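Long-range contact in twin-arginine translocation pathway signal (Rhodoferax ferrireducens, PDB 5IM2), which probably serves as the extracytoplasmic solute-binding protein of a TRAP transporter, and holds a copurified benzoate in its ligand pocket: residues Thr182-Pro194 against Leu205-Ile217. Numbering follows the deposited sequence.
Sequences TAADLKGLKMRGP and LGAIPVGMPLPAI. With BEZ (benzoic acid), chain B.
Strands 190-193 and 208-211 pair in parallel, Lys-190 facing Ile-208 and Arg-192 facing Val-210, with their short axes 4.6 Å apart at closest and inclined by 37°. Four backbone bonds link 189-193 to 208-210 and fix this register, from Ile-208 N to Leu-189 O at the start to Gly-193 N to Val-210 O at the end; the further bond from Met-212 N to Gly-193 O is weak. Before the strands, Gly-188 N, in the type II turn from Leu-186 to Leu-189, donates a hydrogen bond to Gly-206 O; Gly-206, with positive phi, closes the Schellman motif after helix 196-205. Beside it Leu-186 and Leu-205 run side by side and meet at CD1, while Met-191 CG packs on Ala-207 CB at 3.8 Å.

Arg-192 carries the polar end of the contact. With CG anti to the backbone N (chi1 178°) and the chain bent at chi2, it crosses Met-212 obliquely, CG to CG. The guanidinium then grips one acceptor side-on: NE lies 2.9 Å and NH2 2.8 Å from Met-212 O, which sits near the guanidinium plane. Ile-217 CD1 covers one face, 3.5 Å above the plane, and Pro-194 CA the opposite one, each displaced from the centre of the group, so the flat group is clamped as well as bonded. Its NH1/NH2 edge meets the benzoate carboxylate through two nearly straight bonds, NH1 to O1 and NH2 to O2 of benzoate, both at 2.7 Å. NH1 also reaches Ala-230 O, and Tyr-118 OH is a further benzoate partner. Leu-214 CD2 borders the ligand's ring, 4.0 Å from benzoate C3. The contact joins the two parallel strands of a beta-alpha-beta crossover connected by helix 196-205, with 208-211 the edge strand of a six-stranded sheet; the carboxylate-binding arginine near the C-terminal end of strand 190-193 is consistent with TRAP solute-binding proteins of the DctP family.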
loop_
_atom_site.group_PDB
_atom_site.type_symbol
_atom_site.label_atom_id
_atom_site.label_comp_id
_atom_site.label_asym_id
_atom_site.label_seq_id
_atom_site.Cartn_x
_atom_site.Cartn_y
_atom_site.Cartn_z
ATOM N N THR A 182 3.137 -19.042 -15.358
ATOM C CA THR A 182 2.558 -19.878 -14.316
ATOM C C THR A 182 3.377 -19.746 -13.036
ATOM O O THR A 182 4.507 -19.248 -13.040
ATOM C CB THR A 182 2.530 -21.353 -14.739
ATOM O OG1 THR A 182 3.876 -21.821 -14.869
ATOM C CG2 THR A 182 1.837 -21.528 -16.074
ATOM N N ALA A 183 2.819 -20.261 -11.935
ATOM C CA ALA A 183 3.521 -20.189 -10.655
ATOM C C ALA A 183 4.870 -20.898 -10.686
ATOM O O ALA A 183 5.805 -20.461 -10.011
ATOM C CB ALA A 183 2.653 -20.774 -9.537
ATOM N N ALA A 184 5.004 -21.990 -11.447
ATOM C CA ALA A 184 6.298 -22.661 -11.546
ATOM C C ALA A 184 7.395 -21.751 -12.075
ATOM O O ALA A 184 8.576 -22.006 -11.821
ATOM C CB ALA A 184 6.204 -23.883 -12.454
ATOM N N ASP A 185 7.042 -20.702 -12.811
ATOM C CA ASP A 185 8.056 -19.804 -13.344
ATOM C C ASP A 185 8.711 -18.969 -12.249
ATOM O O ASP A 185 9.763 -18.365 -12.480
ATOM C CB ASP A 185 7.426 -18.911 -14.427
ATOM C CG ASP A 185 7.089 -19.693 -15.716
ATOM O OD1 ASP A 185 7.834 -20.632 -16.055
ATOM O OD2 ASP A 185 6.090 -19.361 -16.408
ATOM N N LEU A 186 8.156 -18.975 -11.056
ATOM C CA LEU A 186 8.723 -18.216 -9.941
ATOM C C LEU A 186 9.719 -19.009 -9.125
ATOM O O LEU A 186 10.344 -18.436 -8.231
ATOM C CB LEU A 186 7.631 -17.750 -9.007
ATOM C CG LEU A 186 6.768 -16.618 -9.605
ATOM C CD1 LEU A 186 5.472 -16.589 -8.916
ATOM C CD2 LEU A 186 7.412 -15.269 -9.449
ATOM N N LYS A 187 9.829 -20.306 -9.375
ATOM C CA LYS A 187 10.644 -21.181 -8.537
ATOM C C LYS A 187 12.063 -20.664 -8.462
ATOM O O LYS A 187 12.715 -20.479 -9.493
ATOM C CB LYS A 187 10.647 -22.604 -9.093
ATOM C CG LYS A 187 9.377 -23.398 -8.872
ATOM C CD LYS A 187 9.654 -24.887 -9.063
ATOM C CE LYS A 187 8.382 -25.716 -9.013
ATOM N NZ LYS A 187 8.650 -27.119 -9.444
ATOM N N GLY A 188 12.543 -20.444 -7.242
ATOM C CA GLY A 188 13.920 -20.055 -7.000
ATOM C C GLY A 188 14.259 -18.629 -7.364
ATOM O O GLY A 188 15.389 -18.209 -7.121
ATOM N N LEU A 189 13.332 -17.862 -7.943
ATOM C CA LEU A 189 13.583 -16.452 -8.189
ATOM C C LEU A 189 13.590 -15.656 -6.899
ATOM O O LEU A 189 12.710 -15.804 -6.051
ATOM C CB LEU A 189 12.528 -15.843 -9.107
ATOM C CG LEU A 189 12.446 -16.335 -10.557
ATOM C CD1 LEU A 189 11.485 -15.437 -11.346
ATOM C CD2 LEU A 189 13.799 -16.357 -11.223
ATOM N N LYS A 190 14.576 -14.775 -6.775
ATOM C CA LYS A 190 14.626 -13.828 -5.664
ATOM C C LYS A 190 13.683 -12.672 -5.973
ATOM O O LYS A 190 13.980 -11.838 -6.826
ATOM C CB LYS A 190 16.055 -13.332 -5.451
ATOM C CG LYS A 190 17.001 -14.364 -4.878
ATOM C CD LYS A 190 18.421 -13.840 -4.832
ATOM C CE LYS A 190 18.943 -13.436 -6.229
ATOM N NZ LYS A 190 20.423 -13.172 -6.266
ATOM N N MET A 191 12.545 -12.620 -5.273
ATOM C CA MET A 191 11.457 -11.688 -5.553
ATOM C C MET A 191 11.199 -10.787 -4.356
ATOM O O MET A 191 10.939 -11.272 -3.254
ATOM C CB MET A 191 10.180 -12.451 -5.899
ATOM C CG MET A 191 10.270 -13.207 -7.213
ATOM S SD MET A 191 10.458 -12.142 -8.686
ATOM C CE MET A 191 8.899 -11.258 -8.643
ATOM N N ARG A 192 11.173 -9.480 -4.603
ATOM C CA ARG A 192 10.872 -8.502 -3.559
ATOM C C ARG A 192 9.373 -8.399 -3.292
ATOM O O ARG A 192 8.555 -8.350 -4.225
ATOM C CB ARG A 192 11.405 -7.120 -3.955
ATOM C CG ARG A 192 11.099 -6.012 -2.974
ATOM C CD ARG A 192 9.737 -5.324 -3.248
ATOM N NE ARG A 192 9.517 -4.254 -2.290
ATOM C CZ ARG A 192 8.453 -3.454 -2.282
ATOM N NH1 ARG A 192 7.473 -3.598 -3.191
ATOM N NH2 ARG A 192 8.373 -2.519 -1.362
ATOM N N GLY A 193 9.030 -8.310 -2.005
ATOM C CA GLY A 193 7.716 -7.868 -1.589
ATOM C C GLY A 193 7.822 -6.783 -0.535
ATOM O O GLY A 193 8.854 -6.619 0.128
ATOM N N PRO A 194 6.733 -6.042 -0.325
ATOM C CA PRO A 194 6.777 -4.900 0.591
ATOM C C PRO A 194 6.568 -5.232 2.069
ATOM O O PRO A 194 7.037 -4.475 2.927
ATOM C CB PRO A 194 5.639 -4.010 0.066
ATOM C CG PRO A 194 4.637 -5.006 -0.534
ATOM C CD PRO A 194 5.511 -6.073 -1.142
ATOM N N LEU A 205 4.592 -19.557 -3.378
ATOM C CA LEU A 205 4.629 -19.710 -4.822
ATOM C C LEU A 205 5.945 -20.292 -5.321
ATOM O O LEU A 205 6.053 -20.638 -6.507
ATOM C CB LEU A 205 4.343 -18.350 -5.475
ATOM C CG LEU A 205 2.964 -17.746 -5.214
ATOM C CD1 LEU A 205 2.850 -16.435 -5.986
ATOM C CD2 LEU A 205 1.857 -18.704 -5.629
ATOM N N GLY A 206 6.941 -20.417 -4.454
ATOM C CA GLY A 206 8.213 -21.015 -4.786
ATOM C C GLY A 206 9.362 -20.039 -4.947
ATOM O O GLY A 206 10.509 -20.489 -5.122
ATOM N N ALA A 207 9.103 -18.743 -4.857
ATOM C CA ALA A 207 10.155 -17.738 -4.934
ATOM C C ALA A 207 10.958 -17.704 -3.633
ATOM O O ALA A 207 10.510 -18.174 -2.586
ATOM C CB ALA A 207 9.544 -16.365 -5.218
ATOM N N ILE A 208 12.178 -17.171 -3.712
ATOM C CA ILE A 208 12.941 -16.772 -2.531
ATOM C C ILE A 208 12.534 -15.340 -2.179
ATOM O O ILE A 208 12.912 -14.403 -2.910
ATOM C CB ILE A 208 14.453 -16.871 -2.776
ATOM C CG1 ILE A 208 14.841 -18.295 -3.215
ATOM C CG2 ILE A 208 15.193 -16.468 -1.540
ATOM C CD1 ILE A 208 14.395 -19.415 -2.256
ATOM N N PRO A 209 11.757 -15.126 -1.126
ATOM C CA PRO A 209 11.250 -13.777 -0.882
ATOM C C PRO A 209 12.257 -12.892 -0.172
ATOM O O PRO A 209 13.019 -13.324 0.693
ATOM C CB PRO A 209 10.017 -14.018 0.003
ATOM C CG PRO A 209 9.792 -15.461 0.028
ATOM C CD PRO A 209 11.105 -16.094 -0.234
ATOM N N VAL A 210 12.203 -11.608 -0.530
ATOM C CA VAL A 210 13.072 -10.565 -0.001
ATOM C C VAL A 210 12.176 -9.386 0.346
ATOM O O VAL A 210 11.517 -8.833 -0.530
ATOM C CB VAL A 210 14.159 -10.133 -1.005
ATOM C CG1 VAL A 210 15.131 -9.203 -0.350
ATOM C CG2 VAL A 210 14.897 -11.340 -1.539
ATOM N N GLY A 211 12.155 -8.992 1.617
ATOM C CA GLY A 211 11.436 -7.805 2.015
ATOM C C GLY A 211 12.309 -6.570 1.946
ATOM O O GLY A 211 13.431 -6.564 2.448
ATOM N N MET A 212 11.761 -5.494 1.366
ATOM C CA MET A 212 12.459 -4.208 1.412
ATOM C C MET A 212 11.493 -3.113 0.997
ATOM O O MET A 212 10.551 -3.382 0.249
ATOM C CB MET A 212 13.686 -4.193 0.499
ATOM C CG MET A 212 13.336 -4.130 -0.982
ATOM S SD MET A 212 14.766 -4.186 -2.059
ATOM C CE MET A 212 15.222 -5.916 -1.812
ATOM N N PRO A 213 11.689 -1.879 1.453
ATOM C CA PRO A 213 10.809 -0.791 1.025
ATOM C C PRO A 213 11.117 -0.300 -0.382
ATOM O O PRO A 213 12.175 -0.552 -0.961
ATOM C CB PRO A 213 11.081 0.301 2.057
ATOM C CG PRO A 213 12.467 0.086 2.425
ATOM C CD PRO A 213 12.668 -1.403 2.451
ATOM N N LEU A 214 10.158 0.461 -0.912
ATOM C CA LEU A 214 10.205 0.873 -2.312
ATOM C C LEU A 214 11.539 1.484 -2.718
ATOM O O LEU A 214 12.079 1.057 -3.745
ATOM C CB LEU A 214 9.071 1.868 -2.593
ATOM C CG LEU A 214 8.972 2.416 -4.033
ATOM C CD1 LEU A 214 8.429 1.369 -5.014
ATOM C CD2 LEU A 214 8.113 3.691 -4.089
ATOM N N PRO A 215 12.114 2.463 -1.994
ATOM C CA PRO A 215 13.302 3.163 -2.529
ATOM C C PRO A 215 14.525 2.275 -2.677
ATOM O O PRO A 215 15.437 2.650 -3.427
ATOM C CB PRO A 215 13.556 4.279 -1.505
ATOM C CG PRO A 215 12.296 4.381 -0.724
ATOM C CD PRO A 215 11.739 2.996 -0.684
ATOM N N ALA A 216 14.560 1.125 -1.984
ATOM C CA ALA A 216 15.676 0.192 -2.025
ATOM C C ALA A 216 15.678 -0.665 -3.289
ATOM O O ALA A 216 16.651 -1.380 -3.536
ATOM C CB ALA A 216 15.627 -0.708 -0.779
ATOM N N ILE A 217 14.616 -0.625 -4.092
ATOM C CA ILE A 217 14.442 -1.626 -5.143
ATOM C C ILE A 217 15.454 -1.412 -6.262
ATOM O O ILE A 217 16.063 -2.392 -6.713
ATOM C CB ILE A 217 12.997 -1.640 -5.667
ATOM C CG1 ILE A 217 12.092 -2.286 -4.611
ATOM C CG2 ILE A 217 12.876 -2.447 -6.952
ATOM C CD1 ILE A 217 10.626 -2.127 -4.888
HETATM C C BEZ B . 5.598 -0.741 -2.326
HETATM O O1 BEZ B . 5.370 -1.854 -2.882
HETATM O O2 BEZ B . 6.454 -0.675 -1.412
HETATM C C1 BEZ B . 4.875 0.489 -2.784
HETATM C C2 BEZ B . 5.119 1.708 -2.158
HETATM C C3 BEZ B . 4.457 2.846 -2.623
HETATM C C4 BEZ B . 3.560 2.743 -3.672
HETATM C C5 BEZ B . 3.303 1.527 -4.274
HETATM C C6 BEZ B . 3.971 0.383 -3.823
#